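Local coordinates for Ketoacyl_synth_N domain-containing protein (Photorhabdus luminescens subsp. laumondii, PDB 6SMO), which probably takes part in chain-building condensation as a beta-ketoacyl-[acyl-carrier-protein] synthase family member, here holding a poly-keto aldehyde in a pocket, at residues Val5-Val10 and Ala223-Glu228. Sequence-based numbering, arbitrary orientation.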
loop_
_atom_site.group_PDB
_atom_site.type_symbol
_atom_site.label_atom_id
_atom_site.label_comp_id
_atom_site.label_asym_id
_atom_site.label_seq_id
_atom_site.Cartn_x
_atom_site.Cartn_y
_atom_site.Cartn_z
ATOM N N VAL C 5 -20.001 -13.550 -7.079
ATOM C CA VAL C 5 -18.537 -13.849 -7.050
ATOM C C VAL C 5 -18.352 -15.302 -6.596
ATOM O O VAL C 5 -19.018 -15.701 -5.618
ATOM C CB VAL C 5 -17.786 -12.873 -6.125
ATOM C CG1 VAL C 5 -16.278 -13.064 -6.199
ATOM C CG2 VAL C 5 -18.152 -11.425 -6.412
ATOM N N VAL C 6 -17.473 -16.049 -7.272
ATOM C CA VAL C 6 -17.215 -17.499 -7.014
ATOM C C VAL C 6 -15.703 -17.748 -6.969
ATOM O O VAL C 6 -14.961 -17.054 -7.692
ATOM C CB VAL C 6 -17.901 -18.392 -8.068
ATOM C CG1 VAL C 6 -19.409 -18.424 -7.880
ATOM C CG2 VAL C 6 -17.547 -17.988 -9.492
ATOM N N VAL C 7 -15.279 -18.712 -6.144
ATOM C CA VAL C 7 -13.865 -19.178 -6.014
ATOM C C VAL C 7 -13.657 -20.320 -7.016
ATOM O O VAL C 7 -14.401 -21.316 -6.926
ATOM C CB VAL C 7 -13.549 -19.632 -4.575
ATOM C CG1 VAL C 7 -12.080 -19.992 -4.400
ATOM C CG2 VAL C 7 -13.966 -18.594 -3.542
ATOM N N THR C 8 -12.694 -20.176 -7.934
ATOM C CA THR C 8 -12.398 -21.149 -9.024
ATOM C C THR C 8 -11.062 -21.864 -8.777
ATOM O O THR C 8 -10.921 -23.003 -9.264
ATOM C CB THR C 8 -12.422 -20.461 -10.395
ATOM O OG1 THR C 8 -11.640 -19.269 -10.320
ATOM C CG2 THR C 8 -13.826 -20.131 -10.851
ATOM N N GLY C 9 -10.124 -21.233 -8.063
ATOM C CA GLY C 9 -8.801 -21.809 -7.751
ATOM C C GLY C 9 -8.258 -21.302 -6.426
ATOM O O GLY C 9 -8.566 -20.150 -6.063
ATOM N N VAL C 10 -7.479 -22.138 -5.730
ATOM C CA VAL C 10 -6.838 -21.811 -4.421
ATOM C C VAL C 10 -5.413 -22.377 -4.405
ATOM O O VAL C 10 -5.202 -23.477 -4.954
ATOM C CB VAL C 10 -7.663 -22.340 -3.230
ATOM C CG1 VAL C 10 -8.965 -21.573 -3.063
ATOM C CG2 VAL C 10 -7.930 -23.835 -3.328
ATOM N N ALA C 223 -1.193 -17.606 1.278
ATOM C CA ALA C 223 -2.485 -18.205 0.875
ATOM C C ALA C 223 -3.194 -17.238 -0.079
ATOM O O ALA C 223 -3.312 -16.049 0.275
ATOM C CB ALA C 223 -3.320 -18.494 2.098
ATOM N N PHE C 224 -3.621 -17.726 -1.248
ATOM C CA PHE C 224 -4.285 -16.925 -2.310
ATOM C C PHE C 224 -5.482 -17.695 -2.879
ATOM O O PHE C 224 -5.449 -18.943 -2.916
ATOM C CB PHE C 224 -3.285 -16.553 -3.408
ATOM C CG PHE C 224 -2.519 -15.281 -3.147
ATOM C CD1 PHE C 224 -1.363 -15.290 -2.381
ATOM C CD2 PHE C 224 -2.960 -14.071 -3.661
ATOM C CE1 PHE C 224 -0.665 -14.118 -2.138
ATOM C CE2 PHE C 224 -2.259 -12.899 -3.418
ATOM C CZ PHE C 224 -1.113 -12.925 -2.657
ATOM N N LEU C 225 -6.506 -16.947 -3.301
ATOM C CA LEU C 225 -7.732 -17.458 -3.969
ATOM C C LEU C 225 -7.878 -16.764 -5.327
ATOM O O LEU C 225 -7.495 -15.581 -5.429
ATOM C CB LEU C 225 -8.951 -17.175 -3.082
ATOM C CG LEU C 225 -8.947 -17.843 -1.707
ATOM C CD1 LEU C 225 -8.311 -16.942 -0.659
ATOM C CD2 LEU C 225 -10.360 -18.218 -1.286
ATOM N N VAL C 226 -8.406 -17.478 -6.326
ATOM C CA VAL C 226 -8.805 -16.914 -7.648
ATOM C C VAL C 226 -10.315 -16.650 -7.609
ATOM O O VAL C 226 -11.087 -17.554 -7.985
ATOM C CB VAL C 226 -8.416 -17.842 -8.816
ATOM C CG1 VAL C 226 -8.806 -17.254 -10.166
ATOM C CG2 VAL C 226 -6.935 -18.180 -8.799
ATOM N N LEU C 227 -10.709 -15.465 -7.136
ATOM C CA LEU C 227 -12.105 -14.955 -7.201
ATOM C C LEU C 227 -12.376 -14.468 -8.628
ATOM O O LEU C 227 -11.491 -13.798 -9.196
ATOM C CB LEU C 227 -12.290 -13.820 -6.185
ATOM C CG LEU C 227 -12.863 -14.229 -4.829
ATOM C CD1 LEU C 227 -12.059 -15.360 -4.203
ATOM C CD2 LEU C 227 -12.925 -13.033 -3.891
ATOM N N GLU C 228 -13.541 -14.805 -9.189
ATOM C CA GLU C 228 -13.991 -14.287 -10.509
ATOM C C GLU C 228 -15.521 -14.284 -10.589
ATOM O O GLU C 228 -16.167 -15.021 -9.817
ATOM C CB GLU C 228 -13.370 -15.088 -11.655
ATOM C CG GLU C 228 -13.637 -16.580 -11.598
ATOM C CD GLU C 228 -13.132 -17.332 -12.819
ATOM O OE1 GLU C 228 -13.729 -17.167 -13.902
ATOM O OE2 GLU C 228 -12.133 -18.066 -12.689
#
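T8 and E228 share a first torsion that sets the branch between backbone N and carbonyl carbon: chi1 is 48° for OG1 of T8 and 56° for CG of E228. E228 then runs extended across the T8 side chain at about a right angle, bringing its OE2 to 2.7 Å from T8 OG1. The same hydroxyl lies 2.9 Å from V226 O, so its single proton has two acceptors to choose between. Outside the pair, the carboxylate is held by R236 through a salt bridge and by H232 through a hydrogen bond, which fixes its rotation in a buried setting.

The backbones run antiparallel. V6 and E228 exchange two nearly straight bonds, at 3.0 Å from V6 N to E228 O and 3.1 Å from E228 N to V6 O. Farther along, T8 N donates to V226 O, while V226 N donates to G9 O; T8 and G9 together face V226 in a beta bulge, where T8 turns out of the extended conformation with psi at -27°.

On the other face the contact is apolar. V7 CG2 meets L227 CD1 at 3.8 Å, and L225 offers CD2 to V7 CG1 and CG to V10 CG1. Helix 68-84 packs on the opposite face, against V226 and T8, whereas strand 180-187 continues the sheet beyond 218-229. This illustrates how antiparallel neighbours, one bulged, build the helix-covered central sheet of the N-terminal half of a thiolase fold.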